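PDB 3VTH: hydrogenase maturation factor from Thermoanaerobacter tengcongensis, which probably transfers a carbamoyl group from carbamoyl phosphate, with consumption of ATP, to the C-terminal cysteine of HypE during [NiFe]-hydrogenase maturation. Local coordinates for residues 11-17 against 79-85; 191-197 against 354-360; 424-428 against 438-442. Residues are numbered along the deposited sequence.

Interaction 1 (11-17 against 79-85)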
loop_
_atom_site.group_PDB
_atom_site.type_symbol
_atom_site.label_atom_id
_atom_site.label_comp_id
_atom_site.label_asym_id
_atom_site.label_seq_id
_atom_site.Cartn_x
_atom_site.Cartn_y
_atom_site.Cartn_z
ATOM N N ALA A 11 37.016 24.899 -2.667
ATOM C CA ALA A 11 35.728 24.675 -3.307
ATOM C C ALA A 11 35.343 23.203 -3.268
ATOM O O ALA A 11 36.186 22.323 -3.421
ATOM C CB ALA A 11 35.747 25.196 -4.739
ATOM N N ARG A 12 34.062 22.943 -3.046
ATOM C CA ARG A 12 33.545 21.584 -3.082
ATOM C C ARG A 12 32.299 21.512 -3.949
ATOM O O ARG A 12 31.464 22.398 -3.905
ATOM C CB ARG A 12 33.188 21.097 -1.672
ATOM C CG ARG A 12 34.361 20.945 -0.733
ATOM C CD ARG A 12 35.290 19.843 -1.173
ATOM N NE ARG A 12 36.386 19.676 -0.220
ATOM C CZ ARG A 12 37.520 20.369 -0.244
ATOM N NH1 ARG A 12 37.731 21.293 -1.181
ATOM N NH2 ARG A 12 38.450 20.131 0.671
ATOM N N GLN A 13 32.189 20.453 -4.745
ATOM C CA GLN A 13 30.931 20.154 -5.415
ATOM C C GLN A 13 30.270 19.025 -4.643
ATOM O O GLN A 13 30.926 18.036 -4.313
ATOM C CB GLN A 13 31.182 19.750 -6.862
ATOM C CG GLN A 13 29.954 19.240 -7.591
ATOM C CD GLN A 13 30.346 18.498 -8.851
ATOM O OE1 GLN A 13 31.277 18.899 -9.551
ATOM N NE2 GLN A 13 29.653 17.403 -9.137
ATOM N N ILE A 14 28.983 19.195 -4.339
ATOM C CA ILE A 14 28.225 18.244 -3.530
ATOM C C ILE A 14 26.947 17.824 -4.271
ATOM O O ILE A 14 26.149 18.667 -4.672
ATOM C CB ILE A 14 27.879 18.831 -2.125
ATOM C CG1 ILE A 14 29.156 19.266 -1.383
ATOM C CG2 ILE A 14 27.091 17.802 -1.274
ATOM C CD1 ILE A 14 28.926 20.289 -0.262
ATOM N N ASN A 15 26.772 16.523 -4.466
ATOM C CA ASN A 15 25.554 15.985 -5.080
ATOM C C ASN A 15 24.826 15.142 -4.058
ATOM O O ASN A 15 25.440 14.305 -3.377
ATOM C CB ASN A 15 25.895 15.124 -6.296
ATOM C CG ASN A 15 26.489 15.927 -7.413
ATOM O OD1 ASN A 15 25.767 16.478 -8.245
ATOM N ND2 ASN A 15 27.805 16.029 -7.429
ATOM N N ILE A 16 23.526 15.378 -3.936
ATOM C CA ILE A 16 22.717 14.661 -2.967
ATOM C C ILE A 16 21.614 13.907 -3.717
ATOM O O ILE A 16 20.968 14.469 -4.609
ATOM C CB ILE A 16 22.132 15.617 -1.920
ATOM C CG1 ILE A 16 23.241 16.559 -1.392
ATOM C CG2 ILE A 16 21.395 14.821 -0.791
ATOM C CD1 ILE A 16 22.873 17.356 -0.192
ATOM N N PHE A 17 21.430 12.637 -3.359
ATOM C CA PHE A 17 20.535 11.736 -4.073
ATOM C C PHE A 17 19.480 11.158 -3.139
ATOM O O PHE A 17 19.738 10.983 -1.953
ATOM C CB PHE A 17 21.335 10.574 -4.692
ATOM C CG PHE A 17 22.452 11.022 -5.601
ATOM C CD1 PHE A 17 23.767 11.007 -5.167
ATOM C CD2 PHE A 17 22.180 11.473 -6.887
ATOM C CE1 PHE A 17 24.817 11.423 -6.011
ATOM C CE2 PHE A 17 23.209 11.893 -7.739
ATOM C CZ PHE A 17 24.533 11.866 -7.299
ATOM N N GLU A 79 22.302 9.108 -0.670
ATOM C CA GLU A 79 23.737 9.312 -0.945
ATOM C C GLU A 79 24.106 10.786 -1.036
ATOM O O GLU A 79 23.347 11.607 -1.597
ATOM C CB GLU A 79 24.175 8.579 -2.226
ATOM C CG GLU A 79 25.685 8.686 -2.555
ATOM C CD GLU A 79 26.075 7.992 -3.858
ATOM O OE1 GLU A 79 27.289 7.819 -4.095
ATOM O OE2 GLU A 79 25.171 7.617 -4.645
ATOM N N ILE A 80 25.273 11.108 -0.475
ATOM C CA ILE A 80 25.876 12.434 -0.585
ATOM C C ILE A 80 27.270 12.239 -1.193
ATOM O O ILE A 80 28.070 11.470 -0.663
ATOM C CB ILE A 80 26.002 13.133 0.811
ATOM C CG1 ILE A 80 24.619 13.416 1.415
ATOM C CG2 ILE A 80 26.815 14.430 0.717
ATOM C CD1 ILE A 80 24.639 13.874 2.881
ATOM N N GLN A 81 27.552 12.905 -2.310
ATOM C CA GLN A 81 28.882 12.820 -2.931
ATOM C C GLN A 81 29.540 14.179 -2.802
ATOM O O GLN A 81 28.911 15.202 -3.061
ATOM C CB GLN A 81 28.810 12.415 -4.411
ATOM C CG GLN A 81 28.283 11.011 -4.678
ATOM C CD GLN A 81 28.167 10.686 -6.166
ATOM O OE1 GLN A 81 28.300 11.565 -7.030
ATOM N NE2 GLN A 81 27.912 9.421 -6.467
ATOM N N VAL A 82 30.802 14.188 -2.391
ATOM C CA VAL A 82 31.536 15.435 -2.186
ATOM C C VAL A 82 32.841 15.348 -2.972
ATOM O O VAL A 82 33.584 14.380 -2.830
ATOM C CB VAL A 82 31.814 15.660 -0.676
ATOM C CG1 VAL A 82 32.716 16.890 -0.426
ATOM C CG2 VAL A 82 30.496 15.762 0.105
ATOM N N ARG A 83 33.105 16.359 -3.797
ATOM C CA ARG A 83 34.315 16.406 -4.629
ATOM C C ARG A 83 35.038 17.739 -4.430
ATOM O O ARG A 83 34.397 18.782 -4.326
ATOM C CB ARG A 83 33.950 16.293 -6.113
ATOM C CG ARG A 83 33.398 14.947 -6.585
ATOM C CD ARG A 83 32.609 15.157 -7.887
ATOM N NE ARG A 83 32.349 13.926 -8.640
ATOM C CZ ARG A 83 31.216 13.222 -8.600
ATOM N NH1 ARG A 83 30.210 13.597 -7.823
ATOM N NH2 ARG A 83 31.095 12.125 -9.341
ATOM N N GLU A 84 36.365 17.683 -4.394
ATOM C CA GLU A 84 37.232 18.868 -4.449
ATOM C C GLU A 84 37.224 19.422 -5.878
ATOM O O GLU A 84 37.455 18.682 -6.827
ATOM C CB GLU A 84 38.668 18.486 -4.044
ATOM C CG GLU A 84 39.678 19.649 -4.088
ATOM C CD GLU A 84 41.163 19.227 -4.226
ATOM O OE1 GLU A 84 41.479 18.064 -4.593
ATOM O OE2 GLU A 84 42.036 20.090 -3.979
ATOM N N VAL A 85 36.925 20.708 -6.035
ATOM C CA VAL A 85 36.930 21.345 -7.361
ATOM C C VAL A 85 37.710 22.642 -7.278
ATOM O O VAL A 85 38.036 23.090 -6.182
ATOM C CB VAL A 85 35.492 21.621 -7.915
ATOM C CG1 VAL A 85 34.752 20.317 -8.187
ATOM C CG2 VAL A 85 34.676 22.531 -6.976
HETATM O O HOH W 1 39.388 23.683 -3.940
HETATM O O HOH W 2 30.067 15.756 -5.699
#
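Edge strands show how one pairing can serve two unlike faces. In this acylphosphatase domain, a ferredoxin-like α/β sandwich, strand 76-85 lies at the sheet margin and runs antiparallel to 10-17, which pairs on its other side with strand 48-55. I14, I16 and I80 point to the face packed against helix 57-69. The largest burial lies on the opposite face, at Q13, F17 and V85. F17 donates N to E79 O (2.8 Å), and its ring turns an edge to Q81, with F17 CE1 3.4 Å from Q81 CD. V85 meets two alternate residues of its neighbour: its CG2 is 3.6 Å from A11 CB and its CG1 3.8 Å from Q13 CB. Q13 forms an antiparallel hydrogen-bonded pair with R83, Q13 N to R83 O and R83 N to Q13 O each being 2.8 Å. One water reinforces that pair, donating to Q13 O at 2.8 Å and accepting from R83 NH1 at 3.0 Å.

Interaction 2 (191-197 against 354-360)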
loop_
_atom_site.group_PDB
_atom_site.type_symbol
_atom_site.label_atom_id
_atom_site.label_comp_id
_atom_site.label_asym_id
_atom_site.label_seq_id
_atom_site.Cartn_x
_atom_site.Cartn_y
_atom_site.Cartn_z
ATOM N N PRO A 191 -5.567 27.966 -5.777
ATOM C CA PRO A 191 -6.794 27.254 -6.129
ATOM C C PRO A 191 -7.947 27.653 -5.206
ATOM O O PRO A 191 -7.717 28.186 -4.123
ATOM C CB PRO A 191 -6.439 25.771 -5.931
ATOM C CG PRO A 191 -5.081 25.747 -5.314
ATOM C CD PRO A 191 -4.467 27.074 -5.369
ATOM N N SER A 192 -9.174 27.392 -5.645
ATOM C CA SER A 192 -10.355 27.606 -4.822
ATOM C C SER A 192 -11.327 26.413 -4.870
ATOM O O SER A 192 -11.345 25.625 -5.830
ATOM C CB SER A 192 -11.054 28.902 -5.236
ATOM O OG SER A 192 -11.155 28.985 -6.642
ATOM N N LEU A 193 -12.108 26.284 -3.807
ATOM C CA LEU A 193 -13.195 25.319 -3.740
ATOM C C LEU A 193 -14.372 25.740 -4.609
ATOM O O LEU A 193 -14.605 26.934 -4.855
ATOM C CB LEU A 193 -13.680 25.161 -2.294
ATOM C CG LEU A 193 -12.629 24.692 -1.277
ATOM C CD1 LEU A 193 -13.163 24.874 0.153
ATOM C CD2 LEU A 193 -12.173 23.253 -1.553
ATOM N N SER A 194 -15.128 24.739 -5.044
ATOM C CA SER A 194 -16.367 24.972 -5.753
ATOM C C SER A 194 -17.383 23.947 -5.247
ATOM O O SER A 194 -17.123 22.717 -5.281
ATOM C CB SER A 194 -16.132 24.867 -7.267
ATOM O OG SER A 194 -17.371 24.883 -7.975
ATOM N N PHE A 195 -18.495 24.445 -4.718
ATOM C CA PHE A 195 -19.563 23.581 -4.224
ATOM C C PHE A 195 -20.665 23.471 -5.276
ATOM O O PHE A 195 -21.135 24.474 -5.807
ATOM C CB PHE A 195 -20.151 24.109 -2.900
ATOM C CG PHE A 195 -21.282 23.257 -2.348
ATOM C CD1 PHE A 195 -21.008 22.109 -1.604
ATOM C CD2 PHE A 195 -22.607 23.609 -2.568
ATOM C CE1 PHE A 195 -22.035 21.322 -1.097
ATOM C CE2 PHE A 195 -23.650 22.827 -2.057
ATOM C CZ PHE A 195 -23.361 21.685 -1.321
ATOM N N VAL A 196 -21.072 22.240 -5.562
ATOM C CA VAL A 196 -22.159 21.976 -6.500
ATOM C C VAL A 196 -23.170 21.063 -5.819
ATOM O O VAL A 196 -22.850 19.956 -5.389
ATOM C CB VAL A 196 -21.663 21.253 -7.790
ATOM C CG1 VAL A 196 -22.801 21.150 -8.808
ATOM C CG2 VAL A 196 -20.466 21.960 -8.393
ATOM N N GLY A 197 -24.396 21.537 -5.719
ATOM C CA GLY A 197 -25.462 20.744 -5.146
ATOM C C GLY A 197 -26.717 21.547 -5.341
ATOM O O GLY A 197 -26.979 22.018 -6.457
ATOM N N VAL A 354 -24.080 15.874 -3.376
ATOM C CA VAL A 354 -23.426 17.177 -3.599
ATOM C C VAL A 354 -21.923 16.973 -3.766
ATOM O O VAL A 354 -21.397 15.926 -3.392
ATOM C CB VAL A 354 -23.702 18.181 -2.443
ATOM C CG1 VAL A 354 -25.229 18.390 -2.230
ATOM C CG2 VAL A 354 -23.046 17.698 -1.159
ATOM N N PHE A 355 -21.242 17.970 -4.329
ATOM C CA PHE A 355 -19.828 17.843 -4.666
ATOM C C PHE A 355 -19.021 19.007 -4.116
ATOM O O PHE A 355 -19.468 20.158 -4.178
ATOM C CB PHE A 355 -19.642 17.819 -6.192
ATOM C CG PHE A 355 -20.241 16.617 -6.864
ATOM C CD1 PHE A 355 -19.423 15.580 -7.313
ATOM C CD2 PHE A 355 -21.626 16.537 -7.081
ATOM C CE1 PHE A 355 -19.981 14.448 -7.951
ATOM C CE2 PHE A 355 -22.186 15.434 -7.712
ATOM C CZ PHE A 355 -21.370 14.387 -8.146
ATOM N N LEU A 356 -17.833 18.697 -3.590
ATOM C CA LEU A 356 -16.851 19.720 -3.273
ATOM C C LEU A 356 -15.684 19.579 -4.243
ATOM O O LEU A 356 -14.787 18.733 -4.060
ATOM C CB LEU A 356 -16.365 19.643 -1.816
ATOM C CG LEU A 356 -15.461 20.808 -1.376
ATOM C CD1 LEU A 356 -16.245 22.123 -1.277
ATOM C CD2 LEU A 356 -14.745 20.503 -0.052
ATOM N N LEU A 357 -15.727 20.412 -5.276
ATOM C CA LEU A 357 -14.725 20.449 -6.333
ATOM C C LEU A 357 -13.585 21.417 -5.983
ATOM O O LEU A 357 -13.691 22.180 -5.030
ATOM C CB LEU A 357 -15.411 20.964 -7.598
ATOM C CG LEU A 357 -16.114 20.088 -8.639
ATOM C CD1 LEU A 357 -16.612 18.719 -8.147
ATOM C CD2 LEU A 357 -17.206 20.868 -9.324
ATOM N N ASN A 358 -12.496 21.375 -6.761
ATOM C CA ASN A 358 -11.525 22.463 -6.767
ATOM C C ASN A 358 -10.833 22.541 -8.126
ATOM O O ASN A 358 -10.943 21.613 -8.936
ATOM C CB ASN A 358 -10.518 22.336 -5.602
ATOM C CG ASN A 358 -9.526 21.210 -5.791
ATOM O OD1 ASN A 358 -8.744 21.195 -6.760
ATOM N ND2 ASN A 358 -9.516 20.272 -4.843
ATOM N N ASN A 359 -10.129 23.639 -8.387
ATOM C CA ASN A 359 -9.530 23.817 -9.701
ATOM C C ASN A 359 -8.028 23.554 -9.737
ATOM O O ASN A 359 -7.358 24.039 -10.625
ATOM C CB ASN A 359 -9.871 25.213 -10.268
ATOM C CG ASN A 359 -9.369 26.340 -9.381
ATOM O OD1 ASN A 359 -8.940 26.116 -8.241
ATOM N ND2 ASN A 359 -9.395 27.550 -9.900
ATOM N N ARG A 360 -7.491 22.785 -8.785
ATOM C CA ARG A 360 -6.093 22.338 -8.885
ATOM C C ARG A 360 -6.073 20.958 -9.540
ATOM O O ARG A 360 -6.551 19.980 -8.950
ATOM C CB ARG A 360 -5.392 22.294 -7.506
ATOM C CG ARG A 360 -3.885 21.900 -7.575
ATOM C CD ARG A 360 -3.186 21.891 -6.198
ATOM N NE ARG A 360 -3.869 21.013 -5.237
ATOM C CZ ARG A 360 -3.779 21.130 -3.912
ATOM N NH1 ARG A 360 -3.026 22.075 -3.377
ATOM N NH2 ARG A 360 -4.439 20.296 -3.115
HETATM O O HOH W 3 -8.837 29.754 -7.952
#
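A strand can join the edge of a sheet through its main chain, as 191-197 does: leaving the second zinc finger, it becomes the edge strand of the YrdC-like domain, antiparallel to 354-358. The ladder is carried by two hydrogen-bonded pairs. S194 N donates to L357 O (2.9 Å) and L357 N to S194 O (2.7 Å); V196 N reaches F355 O at 3.0 Å and F355 N reaches V196 O at 2.8 Å. The alternate residues V354 and L356 turn their backbone groups to strand 218-221. Beyond the strands, S192 N donates to N359 OD1 (2.9 Å) and N359 N only weakly to S192 O (3.5 Å), while a water bridges S192 OG (2.8 Å) and N359 ND2 (3.0 Å). N358 OD1 is taken by R360 N (2.9 Å) in an Asx turn, and N358 O accepts from K221 and N341. L193 and F195 lean on helix 204-213, with F195 CZ 3.7 Å from V354 CB. Most polar bonds across the contact thus run peptide to peptide, with N359 OD1 as side-chain acceptor where the ladder ends and apolar side chains filling in around them.

Interaction 3 (424-428 against 438-442)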
loop_
_atom_site.group_PDB
_atom_site.type_symbol
_atom_site.label_atom_id
_atom_site.label_comp_id
_atom_site.label_asym_id
_atom_site.label_seq_id
_atom_site.Cartn_x
_atom_site.Cartn_y
_atom_site.Cartn_z
ATOM N N SER A 424 4.826 0.674 -8.073
ATOM C CA SER A 424 3.763 1.643 -8.300
ATOM C C SER A 424 2.837 1.668 -7.108
ATOM O O SER A 424 2.771 0.706 -6.323
ATOM C CB SER A 424 2.961 1.272 -9.548
ATOM O OG SER A 424 2.060 0.190 -9.309
ATOM N N HIS A 425 2.109 2.766 -6.977
ATOM C CA HIS A 425 0.990 2.793 -6.060
ATOM C C HIS A 425 -0.030 1.727 -6.464
ATOM O O HIS A 425 -0.062 1.288 -7.609
ATOM C CB HIS A 425 0.341 4.177 -6.034
ATOM C CG HIS A 425 -0.274 4.608 -7.337
ATOM N ND1 HIS A 425 0.464 5.140 -8.376
ATOM C CD2 HIS A 425 -1.569 4.632 -7.747
ATOM C CE1 HIS A 425 -0.347 5.458 -9.373
ATOM N NE2 HIS A 425 -1.584 5.159 -9.018
ATOM N N HIS A 426 -0.845 1.322 -5.495
ATOM C CA HIS A 426 -1.971 0.409 -5.725
ATOM C C HIS A 426 -2.762 0.790 -6.976
ATOM O O HIS A 426 -3.214 1.938 -7.111
ATOM C CB HIS A 426 -2.890 0.486 -4.505
ATOM C CG HIS A 426 -4.165 -0.285 -4.647
ATOM N ND1 HIS A 426 -5.374 0.319 -4.925
ATOM C CD2 HIS A 426 -4.423 -1.604 -4.520
ATOM C CE1 HIS A 426 -6.327 -0.596 -4.963
ATOM N NE2 HIS A 426 -5.779 -1.769 -4.703
ATOM N N ILE A 427 -2.912 -0.162 -7.892
ATOM C CA ILE A 427 -3.660 0.065 -9.120
ATOM C C ILE A 427 -5.080 -0.512 -8.967
ATOM O O ILE A 427 -6.055 0.164 -9.287
ATOM C CB ILE A 427 -2.945 -0.562 -10.358
ATOM C CG1 ILE A 427 -1.525 0.038 -10.532
ATOM C CG2 ILE A 427 -3.806 -0.462 -11.635
ATOM C CD1 ILE A 427 -1.502 1.557 -10.838
ATOM N N GLY A 428 -5.175 -1.741 -8.472
ATOM C CA GLY A 428 -6.485 -2.377 -8.207
ATOM C C GLY A 428 -6.559 -3.746 -8.873
ATOM O O GLY A 428 -5.607 -4.179 -9.509
ATOM N N TYR A 438 -6.284 2.128 -17.113
ATOM C CA TYR A 438 -5.630 2.884 -16.056
ATOM C C TYR A 438 -4.243 2.321 -15.700
ATOM O O TYR A 438 -3.262 3.074 -15.608
ATOM C CB TYR A 438 -6.544 2.906 -14.844
ATOM C CG TYR A 438 -5.960 3.466 -13.570
ATOM C CD1 TYR A 438 -6.089 2.763 -12.376
ATOM C CD2 TYR A 438 -5.297 4.706 -13.541
ATOM C CE1 TYR A 438 -5.577 3.265 -11.177
ATOM C CE2 TYR A 438 -4.755 5.206 -12.336
ATOM C CZ TYR A 438 -4.912 4.489 -11.168
ATOM O OH TYR A 438 -4.421 4.957 -9.963
ATOM N N TYR A 439 -4.169 1.008 -15.516
ATOM C CA TYR A 439 -2.892 0.312 -15.394
ATOM C C TYR A 439 -1.927 0.700 -16.518
ATOM O O TYR A 439 -0.806 1.100 -16.253
ATOM C CB TYR A 439 -3.170 -1.184 -15.418
ATOM C CG TYR A 439 -2.003 -2.126 -15.456
ATOM C CD1 TYR A 439 -1.648 -2.751 -16.645
ATOM C CD2 TYR A 439 -1.314 -2.470 -14.297
ATOM C CE1 TYR A 439 -0.616 -3.690 -16.690
ATOM C CE2 TYR A 439 -0.269 -3.406 -14.326
ATOM C CZ TYR A 439 0.076 -4.008 -15.543
ATOM O OH TYR A 439 1.097 -4.942 -15.624
ATOM N N ILE A 440 -2.382 0.595 -17.763
ATOM C CA ILE A 440 -1.542 0.882 -18.939
ATOM C C ILE A 440 -0.991 2.293 -18.927
ATOM O O ILE A 440 0.192 2.495 -19.193
ATOM C CB ILE A 440 -2.293 0.630 -20.282
ATOM C CG1 ILE A 440 -2.488 -0.863 -20.500
ATOM C CG2 ILE A 440 -1.530 1.238 -21.470
ATOM C CD1 ILE A 440 -1.302 -1.692 -20.101
ATOM N N GLU A 441 -1.851 3.255 -18.597
ATOM C CA GLU A 441 -1.482 4.664 -18.542
ATOM C C GLU A 441 -0.503 4.969 -17.400
ATOM O O GLU A 441 0.362 5.838 -17.534
ATOM C CB GLU A 441 -2.729 5.560 -18.416
ATOM C CG GLU A 441 -3.144 5.924 -16.948
ATOM C CD GLU A 441 -3.918 7.245 -16.828
ATOM O OE1 GLU A 441 -4.052 7.972 -17.846
ATOM O OE2 GLU A 441 -4.397 7.565 -15.708
ATOM N N GLN A 442 -0.656 4.281 -16.270
ATOM C CA GLN A 442 0.266 4.465 -15.162
ATOM C C GLN A 442 1.645 3.920 -15.500
ATOM O O GLN A 442 2.653 4.530 -15.147
ATOM C CB GLN A 442 -0.292 3.857 -13.869
ATOM C CG GLN A 442 -1.447 4.680 -13.285
ATOM C CD GLN A 442 -1.120 6.166 -13.168
ATOM O OE1 GLN A 442 -0.331 6.578 -12.315
ATOM N NE2 GLN A 442 -1.726 6.975 -14.031
#
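A loop beside a nucleotide site can be held from behind by a helix of its own domain, as 424-428 is by helix 433-449. The loop follows the β-hairpin of the Kae1-like domain, within the β-β-β-α-β-α-β-α order of the actin-like ATPase fold. The polar part centres on H425, whose NE2 donates to Y438 OH (3.0 Å) while its ND1 is hydrogen-bonded to Y446 OH, about two turns beyond Y438 on the same helix; Q442 OE1 lies at the ring edge, 3.1 Å from H425 CE1. The apolar part belongs to I427, which loses the largest area to the helix. Its CG2 touches Y438 CD1 (4.0 Å) and Y439 CB (3.9 Å), and its CD1 meets Q442 CG (4.0 Å). In the backbone, I427 and G428 both face N411, a classic β bulge. An imidazole bonded through both nitrogens and a buried isoleucine thus meet the helix, while the side chain of H426 between them lies about 5 Å from the bound ATP analogue, consistent with the loop's place beside that site.

Taken together, the three contacts show chemistry following position in a modular protein. Interactions 1 and 2 are both antiparallel pairings at a sheet margin, partly buried and built on backbone bonds, yet they belong to separate sheets whose contact centres are about 46 Å apart. Interaction 1 stays inside one domain, whereas interaction 2 joins the end of a zinc finger to the YrdC-like domain. Interaction 3 differs in kind: it is wholly buried, nearer the middle of the chain, much smaller in area, and relies on side chains between a loop and the helix that follows it. None touches another; interactions 2 and 3 come closest, about 14 Å between nearest atoms.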